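Local coordinates for hypothetical protein (Fusobacterium nucleatum subsp. nucleatum, PDB 2GSL), which may act as a ribonuclease of the MrnC family in RNA processing, and binds a magnesium ion, at residues A[6-11]-A[110-115]; A[25-30]-A[50-55]; A[58-63]-A[100-105]. One frame throughout, in Å; residues are numbered along the deposited sequence.

Interactions 2 and 3 lie in the core of the all-helical ribonuclease III domain, while interaction 1 is a surface contact, its centre about 15 Å from the centre of the chain. Helix 93-111 gives its C-terminal end to interaction 1 and a more central portion to interaction 3, their centres about 17 Å apart. Segment 50-55 runs on into helix 54-64, which supplies interaction 3, and the W26 indole of interaction 2 packs on L102 and I60. Chemistry follows place: 58-63 and 100-105 mesh through apolar side chains beside the magnesium site, 25-30 and 50-55 add a buried indole-to-carbonyl hydrogen bond, and 6-11 sets mixed polar and aromatic groups against two leucines. Interactions 1 and 2 both reach the second subunit.

Interaction 1 of 3, residues A[6-11]-A[110-115]; sequences FSKDIR and YLLKKE
At the Schellman motif that closes helix 93-111, L111 and L112 receive F6, K8 and D9 from the irregular segment leading to helix 15-34. K113, with positive phi, is the C-prime residue, and its N bonds weakly back to Y110 O. L112 is the first residue to leave helical geometry, and the two leucines present their methyl groups to different partners. L111 CD2 approaches the F6 ring obliquely, its distance to F6 CD2 being 3.6 Å and to F6 CE2 likewise 3.6 Å. Nearer the backbone, L111 CB lies 4.1 Å from D9 OD1, the two side chains sliding past each other in opposite directions. The isopropyl group of L112 is shared between two charged side chains: CD1 faces the D9 carboxylate, and CD2 is 3.5 Å from K8 NZ. K8 starts away from the helix end, but a bend at chi2 (60°) turns CD, and the straight remainder of the chain then carries the amino group across L112 at about a right angle. Outside the contact, K8 makes a long, weak ion pair with E71, and F6 packs on Q36 of the second subunit. The two segments are thus held by van der Waals contact, the charged ends of K8 and D9 lying against leucine carbons; the firmer polar tie is made to helix 70-80, where R78 donates a hydrogen bond to the D9 carbonyl O.

Interaction 2 of 3, residues A[25-30]-A[50-55]; sequences IWELEI and AKVNAK
W26 reaches from helix 15-34 to the K51-V52 end of helix 41-52, joining the two within the ribonuclease III domain, beside its metal site. Its CB points toward that end, and CG, anti to the backbone N (chi1 -168°), is set on the same side. CD1, at the ring edge, is 3.8 Å from V52 CG2. NE1 donates a hydrogen bond to K51 O, 2.8 Å long and nearly straight (N-H...O angle 171°), with the acceptor close to the ring plane. CE2 and CZ2 pass the same oxygen at longer range, and the far rim, CZ3 and CH2, turns to L102 and I60. One ring face is covered toward its rim by I30 CG1, 3.8 Å above it, and I30 CD1 goes on to approach K51 CB at 4.3 Å. V52 CG2 also meets E27, lying 3.7 Å from its CG, while the E27 carboxylate is salt-bridged to R31. The E27 side chain is about 5 Å from that of D23, and the V52 side chain about 6 Å from the magnesium ion. The K51 carbonyl, where the chain breaks between two helices, is therefore satisfied by an indole N-H, which, with I30 on one face and V52 at the edge, helps fix the rotation of the ring.

Interaction 3 of 3, residues A[58-63]-A[100-105]; sequences SLIYKK and TALEAI. With MG (magnesium ion), chain G.
Y61 projects from helix 54-64 into a hollow on helix 93-111 lined by A101, L102 and I105. The backbones come nearest here, with the Y61 and L102 CA atoms 5.5 Å apart, and Y61 CB abuts L102 CB at 4.0 Å. CG of Y61 is anti to its backbone N (chi1 175°), which starts the ring off toward A101. The small A101 leaves room for it: CB touches Y61 CE2 at 3.6 Å, meeting the ring obliquely. One helical turn on, I105 crosses the tyrosine at about a right angle, and its CD1 borders the same CE2 at 4.1 Å. In return, L102 is a bump that enters the notch between I60 and Y61, its CD2 lying 3.7 Å from I60 CG2 and also close to the Y61 backbone N.

The segment axes approach to 8.9 Å at a crossing angle of 68°, so the interlocking is confined to a short patch. These two helices belong to the ribonuclease III domain, an all-helical fold, and the patch sits beside its metal site. Beyond it, K80 covers part of Y61, A79 packs on A101, and I121, I124 and V125 of helix 115-127 close over I60.

E103, next to L102 in sequence, points elsewhere. Its chain is extended beyond CG, and OE1 binds the magnesium ion at 2.3 Å, with D23, the probable active-site residue, as the second protein ligand. Three waters also coordinate the magnesium. One of them donates a hydrogen bond of 2.8 Å to E103 OE2, so that both carboxylate oxygens are engaged, while Q57 makes a weak hydrogen bond to OE1.

Interaction 1 of 3, residues A[6-11]-A[110-115]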
loop_
_atom_site.group_PDB
_atom_site.type_symbol
_atom_site.label_atom_id
_atom_site.label_comp_id
_atom_site.label_asym_id
_atom_site.label_seq_id
_atom_site.Cartn_x
_atom_site.Cartn_y
_atom_site.Cartn_z
ATOM N N PHE A 6 -11.644 12.955 -8.273
ATOM C CA PHE A 6 -10.678 12.730 -9.341
ATOM C C PHE A 6 -11.360 12.783 -10.712
ATOM O O PHE A 6 -12.450 13.346 -10.852
ATOM C CB PHE A 6 -10.002 11.368 -9.143
ATOM C CG PHE A 6 -10.014 10.879 -7.715
ATOM C CD1 PHE A 6 -9.406 11.615 -6.700
ATOM C CD2 PHE A 6 -10.639 9.681 -7.386
ATOM C CE1 PHE A 6 -9.422 11.163 -5.377
ATOM C CE2 PHE A 6 -10.661 9.221 -6.069
ATOM C CZ PHE A 6 -10.049 9.965 -5.062
ATOM N N SER A 7 -10.706 12.195 -11.714
ATOM C CA SER A 7 -11.221 12.144 -13.084
ATOM C C SER A 7 -11.378 10.690 -13.523
ATOM O O SER A 7 -11.043 9.774 -12.773
ATOM C CB SER A 7 -10.264 12.855 -14.045
ATOM O OG SER A 7 -10.216 14.252 -13.803
ATOM N N LYS A 8 -11.883 10.478 -14.736
ATOM C CA LYS A 8 -12.076 9.122 -15.257
ATOM C C LYS A 8 -10.732 8.425 -15.466
ATOM O O LYS A 8 -9.696 9.080 -15.583
ATOM C CB LYS A 8 -12.854 9.158 -16.583
ATOM C CG LYS A 8 -13.328 7.787 -17.073
ATOM C CD LYS A 8 -14.261 7.131 -16.054
ATOM C CE LYS A 8 -14.748 5.765 -16.511
ATOM N NZ LYS A 8 -15.642 5.138 -15.499
ATOM N N ASP A 9 -10.762 7.095 -15.509
ATOM C CA ASP A 9 -9.556 6.293 -15.697
ATOM C C ASP A 9 -8.874 6.633 -17.005
ATOM O O ASP A 9 -7.703 6.311 -17.212
ATOM C CB ASP A 9 -9.893 4.803 -15.686
ATOM C CG ASP A 9 -10.707 4.400 -14.476
ATOM O OD1 ASP A 9 -10.392 4.874 -13.363
ATOM O OD2 ASP A 9 -11.654 3.601 -14.637
ATOM N N ILE A 10 -9.620 7.268 -17.898
ATOM C CA ILE A 10 -9.078 7.662 -19.184
ATOM C C ILE A 10 -9.159 9.172 -19.295
ATOM O O ILE A 10 -8.480 9.767 -20.126
ATOM C CB ILE A 10 -9.863 7.019 -20.359
ATOM C CG1 ILE A 10 -11.299 7.549 -20.398
ATOM C CG2 ILE A 10 -9.865 5.495 -20.205
ATOM C CD1 ILE A 10 -12.073 7.120 -21.627
ATOM N N ARG A 11 -9.988 9.784 -18.450
ATOM C CA ARG A 11 -10.172 11.236 -18.461
ATOM C C ARG A 11 -8.830 11.945 -18.436
ATOM O O ARG A 11 -8.630 12.944 -19.130
ATOM C CB ARG A 11 -11.000 11.692 -17.256
ATOM C CG ARG A 11 -11.426 13.160 -17.304
ATOM C CD ARG A 11 -12.527 13.394 -18.338
ATOM N NE ARG A 11 -12.964 14.787 -18.368
ATOM C CZ ARG A 11 -14.031 15.222 -19.033
ATOM N NH1 ARG A 11 -14.349 16.509 -19.002
ATOM N NH2 ARG A 11 -14.784 14.372 -19.722
ATOM N N TYR A 110 -9.906 0.033 -8.110
ATOM C CA TYR A 110 -10.033 0.747 -6.855
ATOM C C TYR A 110 -10.730 2.098 -7.084
ATOM O O TYR A 110 -11.808 2.348 -6.544
ATOM C CB TYR A 110 -8.649 0.949 -6.267
ATOM C CG TYR A 110 -8.653 1.399 -4.841
ATOM C CD1 TYR A 110 -8.700 0.487 -3.804
ATOM C CD2 TYR A 110 -8.560 2.744 -4.532
ATOM C CE1 TYR A 110 -8.640 0.910 -2.491
ATOM C CE2 TYR A 110 -8.501 3.178 -3.235
ATOM C CZ TYR A 110 -8.536 2.263 -2.216
ATOM O OH TYR A 110 -8.424 2.719 -0.925
ATOM N N LEU A 111 -10.115 2.961 -7.889
ATOM C CA LEU A 111 -10.685 4.272 -8.199
ATOM C C LEU A 111 -12.151 4.199 -8.652
ATOM O O LEU A 111 -12.892 5.175 -8.529
ATOM C CB LEU A 111 -9.844 4.968 -9.270
ATOM C CG LEU A 111 -8.533 5.531 -8.750
ATOM C CD1 LEU A 111 -7.715 6.121 -9.884
ATOM C CD2 LEU A 111 -8.832 6.583 -7.723
ATOM N N LEU A 112 -12.564 3.050 -9.179
ATOM C CA LEU A 112 -13.943 2.874 -9.619
ATOM C C LEU A 112 -14.753 2.146 -8.568
ATOM O O LEU A 112 -15.710 1.446 -8.895
ATOM C CB LEU A 112 -14.017 2.071 -10.915
ATOM C CG LEU A 112 -13.567 2.789 -12.174
ATOM C CD1 LEU A 112 -13.694 1.853 -13.355
ATOM C CD2 LEU A 112 -14.406 4.034 -12.364
ATOM N N LYS A 113 -14.367 2.296 -7.308
ATOM C CA LYS A 113 -15.083 1.637 -6.221
ATOM C C LYS A 113 -15.352 0.148 -6.471
ATOM O O LYS A 113 -16.198 -0.449 -5.805
ATOM C CB LYS A 113 -16.414 2.353 -5.956
ATOM C CG LYS A 113 -16.342 3.488 -4.939
ATOM C CD LYS A 113 -15.477 4.631 -5.419
ATOM C CE LYS A 113 -15.485 5.788 -4.420
ATOM N NZ LYS A 113 -14.913 5.407 -3.090
ATOM N N LYS A 114 -14.636 -0.448 -7.423
ATOM C CA LYS A 114 -14.808 -1.864 -7.726
ATOM C C LYS A 114 -13.895 -2.750 -6.869
ATOM O O LYS A 114 -13.307 -3.721 -7.354
ATOM C CB LYS A 114 -14.561 -2.111 -9.217
ATOM C CG LYS A 114 -15.757 -1.745 -10.094
ATOM C CD LYS A 114 -15.429 -1.840 -11.579
ATOM C CE LYS A 114 -16.685 -1.762 -12.437
ATOM N NZ LYS A 114 -17.512 -2.983 -12.290
ATOM N N GLU A 115 -13.803 -2.415 -5.585
ATOM C CA GLU A 115 -12.970 -3.152 -4.648
ATOM C C GLU A 115 -13.399 -4.615 -4.539
ATOM O O GLU A 115 -12.671 -5.445 -3.994
ATOM C CB GLU A 115 -13.002 -2.479 -3.263
ATOM C CG GLU A 115 -11.650 -1.912 -2.773
ATOM C CD GLU A 115 -10.835 -2.923 -1.950
ATOM O OE1 GLU A 115 -11.307 -3.326 -0.863
ATOM O OE2 GLU A 115 -9.726 -3.312 -2.385
#

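Interaction 2 of 3, residues A[25-30]-A[50-55]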
loop_
_atom_site.group_PDB
_atom_site.type_symbol
_atom_site.label_atom_id
_atom_site.label_comp_id
_atom_site.label_asym_id
_atom_site.label_seq_id
_atom_site.Cartn_x
_atom_site.Cartn_y
_atom_site.Cartn_z
ATOM N N ILE A 25 -1.739 -0.820 -3.602
ATOM C CA ILE A 25 -2.956 -1.586 -3.321
ATOM C C ILE A 25 -2.619 -3.071 -3.230
ATOM O O ILE A 25 -3.140 -3.794 -2.370
ATOM C CB ILE A 25 -4.031 -1.363 -4.440
ATOM C CG1 ILE A 25 -4.438 0.115 -4.488
ATOM C CG2 ILE A 25 -5.280 -2.184 -4.175
ATOM C CD1 ILE A 25 -5.302 0.462 -5.666
ATOM N N TRP A 26 -1.744 -3.517 -4.134
ATOM C CA TRP A 26 -1.318 -4.918 -4.188
ATOM C C TRP A 26 -0.548 -5.267 -2.925
ATOM O O TRP A 26 -0.865 -6.267 -2.270
ATOM C CB TRP A 26 -0.435 -5.162 -5.418
ATOM C CG TRP A 26 -0.180 -6.594 -5.717
ATOM C CD1 TRP A 26 0.961 -7.285 -5.475
ATOM C CD2 TRP A 26 -1.086 -7.516 -6.337
ATOM N NE1 TRP A 26 0.824 -8.588 -5.900
ATOM C CE2 TRP A 26 -0.428 -8.753 -6.423
ATOM C CE3 TRP A 26 -2.400 -7.419 -6.803
ATOM C CZ2 TRP A 26 -1.026 -9.876 -6.988
ATOM C CZ3 TRP A 26 -2.999 -8.537 -7.364
ATOM C CH2 TRP A 26 -2.319 -9.749 -7.441
ATOM N N GLU A 27 0.444 -4.453 -2.563
ATOM C CA GLU A 27 1.209 -4.757 -1.352
ATOM C C GLU A 27 0.256 -4.950 -0.188
ATOM O O GLU A 27 0.249 -6.006 0.445
ATOM C CB GLU A 27 2.231 -3.654 -1.014
ATOM C CG GLU A 27 3.666 -3.982 -1.439
ATOM C CD GLU A 27 4.532 -4.566 -0.318
ATOM O OE1 GLU A 27 4.195 -5.622 0.249
ATOM O OE2 GLU A 27 5.582 -3.975 0.007
ATOM N N LEU A 28 -0.568 -3.937 0.073
ATOM C CA LEU A 28 -1.531 -3.973 1.182
ATOM C C LEU A 28 -2.289 -5.285 1.290
ATOM O O LEU A 28 -2.284 -5.917 2.339
ATOM C CB LEU A 28 -2.539 -2.827 1.052
ATOM C CG LEU A 28 -3.534 -2.703 2.192
ATOM C CD1 LEU A 28 -2.784 -2.716 3.523
ATOM C CD2 LEU A 28 -4.312 -1.429 2.032
ATOM N N GLU A 29 -2.945 -5.683 0.209
ATOM C CA GLU A 29 -3.692 -6.919 0.211
ATOM C C GLU A 29 -2.794 -8.115 0.528
ATOM O O GLU A 29 -3.166 -8.963 1.340
ATOM C CB GLU A 29 -4.388 -7.108 -1.132
ATOM C CG GLU A 29 -5.558 -6.163 -1.323
ATOM C CD GLU A 29 -6.501 -6.152 -0.120
ATOM O OE1 GLU A 29 -6.622 -5.090 0.546
ATOM O OE2 GLU A 29 -7.107 -7.211 0.155
ATOM N N ILE A 30 -1.608 -8.181 -0.084
ATOM C CA ILE A 30 -0.693 -9.302 0.169
ATOM C C ILE A 30 -0.218 -9.324 1.621
ATOM O O ILE A 30 -0.235 -10.371 2.266
ATOM C CB ILE A 30 0.540 -9.279 -0.789
ATOM C CG1 ILE A 30 0.079 -9.524 -2.226
ATOM C CG2 ILE A 30 1.532 -10.361 -0.413
ATOM C CD1 ILE A 30 -0.787 -10.756 -2.397
ATOM N N ALA A 50 7.468 -12.738 -2.455
ATOM C CA ALA A 50 7.212 -13.791 -3.405
ATOM C C ALA A 50 6.038 -13.456 -4.300
ATOM O O ALA A 50 6.082 -13.753 -5.485
ATOM C CB ALA A 50 6.958 -15.103 -2.672
ATOM N N LYS A 51 4.989 -12.840 -3.765
ATOM C CA LYS A 51 3.837 -12.536 -4.620
ATOM C C LYS A 51 3.719 -11.066 -4.960
ATOM O O LYS A 51 2.694 -10.625 -5.465
ATOM C CB LYS A 51 2.515 -12.973 -3.974
ATOM C CG LYS A 51 2.587 -14.131 -3.020
ATOM C CD LYS A 51 3.138 -15.387 -3.639
ATOM C CE LYS A 51 3.255 -16.454 -2.545
ATOM N NZ LYS A 51 3.911 -15.884 -1.302
ATOM N N VAL A 52 4.773 -10.318 -4.695
ATOM C CA VAL A 52 4.779 -8.898 -4.961
ATOM C C VAL A 52 5.722 -8.531 -6.131
ATOM O O VAL A 52 5.727 -7.390 -6.593
ATOM C CB VAL A 52 5.188 -8.155 -3.664
ATOM C CG1 VAL A 52 6.493 -7.406 -3.857
ATOM C CG2 VAL A 52 4.072 -7.233 -3.212
ATOM N N ASN A 53 6.496 -9.496 -6.630
ATOM C CA ASN A 53 7.450 -9.226 -7.716
ATOM C C ASN A 53 6.844 -9.269 -9.115
ATOM O O ASN A 53 5.776 -9.857 -9.323
ATOM C CB ASN A 53 8.642 -10.197 -7.639
ATOM C CG ASN A 53 8.237 -11.647 -7.845
ATOM O OD1 ASN A 53 7.879 -12.067 -8.953
ATOM N ND2 ASN A 53 8.283 -12.417 -6.773
ATOM N N ALA A 54 7.533 -8.655 -10.077
ATOM C CA ALA A 54 7.035 -8.608 -11.454
ATOM C C ALA A 54 6.738 -9.982 -12.054
ATOM O O ALA A 54 5.704 -10.159 -12.710
ATOM C CB ALA A 54 8.007 -7.845 -12.349
ATOM N N LYS A 55 7.618 -10.955 -11.830
ATOM C CA LYS A 55 7.381 -12.289 -12.386
ATOM C C LYS A 55 6.033 -12.857 -11.957
ATOM O O LYS A 55 5.298 -13.414 -12.783
ATOM C CB LYS A 55 8.497 -13.265 -11.990
ATOM C CG LYS A 55 9.830 -12.976 -12.663
ATOM C CD LYS A 55 10.910 -13.916 -12.162
ATOM C CE LYS A 55 10.761 -15.324 -12.756
ATOM N NZ LYS A 55 11.006 -15.337 -14.245
#

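Interaction 3 of 3, residues A[58-63]-A[100-105]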
loop_
_atom_site.group_PDB
_atom_site.type_symbol
_atom_site.label_atom_id
_atom_site.label_comp_id
_atom_site.label_asym_id
_atom_site.label_seq_id
_atom_site.Cartn_x
_atom_site.Cartn_y
_atom_site.Cartn_z
ATOM N N SER A 58 2.910 -10.997 -13.224
ATOM C CA SER A 58 2.817 -11.361 -14.640
ATOM C C SER A 58 2.021 -12.651 -14.847
ATOM O O SER A 58 1.264 -12.779 -15.813
ATOM C CB SER A 58 4.220 -11.520 -15.250
ATOM O OG SER A 58 4.144 -11.956 -16.606
ATOM N N LEU A 59 2.201 -13.614 -13.951
ATOM C CA LEU A 59 1.456 -14.855 -14.071
ATOM C C LEU A 59 0.009 -14.519 -13.810
ATOM O O LEU A 59 -0.885 -15.032 -14.482
ATOM C CB LEU A 59 1.924 -15.882 -13.043
ATOM C CG LEU A 59 3.267 -16.564 -13.317
ATOM C CD1 LEU A 59 3.548 -17.597 -12.227
ATOM C CD2 LEU A 59 3.224 -17.236 -14.694
ATOM N N ILE A 60 -0.220 -13.647 -12.832
ATOM C CA ILE A 60 -1.574 -13.251 -12.507
ATOM C C ILE A 60 -2.231 -12.644 -13.733
ATOM O O ILE A 60 -3.251 -13.138 -14.212
ATOM C CB ILE A 60 -1.612 -12.212 -11.368
ATOM C CG1 ILE A 60 -1.108 -12.844 -10.072
ATOM C CG2 ILE A 60 -3.039 -11.697 -11.176
ATOM C CD1 ILE A 60 -1.960 -13.998 -9.587
ATOM N N TYR A 61 -1.634 -11.576 -14.252
ATOM C CA TYR A 61 -2.189 -10.910 -15.424
ATOM C C TYR A 61 -2.543 -11.917 -16.520
ATOM O O TYR A 61 -3.682 -11.978 -16.959
ATOM C CB TYR A 61 -1.201 -9.848 -15.935
ATOM C CG TYR A 61 -1.607 -9.176 -17.226
ATOM C CD1 TYR A 61 -1.293 -9.747 -18.450
ATOM C CD2 TYR A 61 -2.326 -7.982 -17.222
ATOM C CE1 TYR A 61 -1.683 -9.156 -19.640
ATOM C CE2 TYR A 61 -2.729 -7.376 -18.410
ATOM C CZ TYR A 61 -2.405 -7.972 -19.618
ATOM O OH TYR A 61 -2.820 -7.415 -20.811
ATOM N N LYS A 62 -1.584 -12.732 -16.933
ATOM C CA LYS A 62 -1.853 -13.701 -17.981
ATOM C C LYS A 62 -2.936 -14.723 -17.649
ATOM O O LYS A 62 -3.532 -15.305 -18.556
ATOM C CB LYS A 62 -0.553 -14.391 -18.385
ATOM C CG LYS A 62 0.444 -13.395 -18.941
ATOM C CD LYS A 62 1.850 -13.952 -19.064
ATOM C CE LYS A 62 1.974 -14.973 -20.162
ATOM N NZ LYS A 62 3.403 -15.318 -20.375
ATOM N N LYS A 63 -3.214 -14.925 -16.363
ATOM C CA LYS A 63 -4.247 -15.878 -15.964
ATOM C C LYS A 63 -5.632 -15.252 -15.840
ATOM O O LYS A 63 -6.628 -15.972 -15.774
ATOM C CB LYS A 63 -3.881 -16.555 -14.636
ATOM C CG LYS A 63 -2.635 -17.450 -14.711
ATOM C CD LYS A 63 -2.262 -18.013 -13.343
ATOM C CE LYS A 63 -3.268 -19.056 -12.854
ATOM N NZ LYS A 63 -3.180 -20.362 -13.597
ATOM N N THR A 100 3.018 -4.184 -14.781
ATOM C CA THR A 100 2.514 -2.819 -14.705
ATOM C C THR A 100 1.059 -2.792 -15.151
ATOM O O THR A 100 0.232 -2.087 -14.586
ATOM C CB THR A 100 3.307 -1.917 -15.624
ATOM O OG1 THR A 100 4.692 -2.003 -15.273
ATOM C CG2 THR A 100 2.825 -0.475 -15.496
ATOM N N ALA A 101 0.761 -3.568 -16.182
ATOM C CA ALA A 101 -0.588 -3.631 -16.692
ATOM C C ALA A 101 -1.484 -4.166 -15.580
ATOM O O ALA A 101 -2.612 -3.698 -15.392
ATOM C CB ALA A 101 -0.647 -4.539 -17.918
ATOM N N LEU A 102 -0.975 -5.152 -14.845
ATOM C CA LEU A 102 -1.726 -5.739 -13.745
ATOM C C LEU A 102 -1.936 -4.687 -12.652
ATOM O O LEU A 102 -3.052 -4.515 -12.166
ATOM C CB LEU A 102 -0.986 -6.973 -13.191
ATOM C CG LEU A 102 -1.520 -7.884 -12.063
ATOM C CD1 LEU A 102 -1.240 -7.252 -10.716
ATOM C CD2 LEU A 102 -2.980 -8.174 -12.251
ATOM N N GLU A 103 -0.885 -3.962 -12.278
ATOM C CA GLU A 103 -1.038 -2.941 -11.240
ATOM C C GLU A 103 -1.881 -1.768 -11.740
ATOM O O GLU A 103 -2.407 -0.987 -10.950
ATOM C CB GLU A 103 0.326 -2.413 -10.769
ATOM C CG GLU A 103 1.263 -3.474 -10.253
ATOM C CD GLU A 103 2.482 -2.907 -9.565
ATOM O OE1 GLU A 103 2.760 -3.351 -8.425
ATOM O OE2 GLU A 103 3.176 -2.030 -10.144
ATOM N N ALA A 104 -2.002 -1.648 -13.055
ATOM C CA ALA A 104 -2.774 -0.572 -13.639
ATOM C C ALA A 104 -4.242 -0.925 -13.496
ATOM O O ALA A 104 -5.060 -0.089 -13.116
ATOM C CB ALA A 104 -2.408 -0.401 -15.105
ATOM N N ILE A 105 -4.574 -2.171 -13.802
ATOM C CA ILE A 105 -5.947 -2.638 -13.680
ATOM C C ILE A 105 -6.381 -2.582 -12.211
ATOM O O ILE A 105 -7.445 -2.062 -11.903
ATOM C CB ILE A 105 -6.092 -4.069 -14.196
ATOM C CG1 ILE A 105 -5.841 -4.088 -15.701
ATOM C CG2 ILE A 105 -7.473 -4.600 -13.859
ATOM C CD1 ILE A 105 -5.739 -5.476 -16.280
HETATM MG MG MG G . 5.098 -3.432 -8.262
HETATM O O HOH W 1 5.604 -1.335 -9.024
HETATM O O HOH W 2 4.658 -4.971 -6.531
HETATM O O HOH W 3 7.173 -3.087 -7.214
#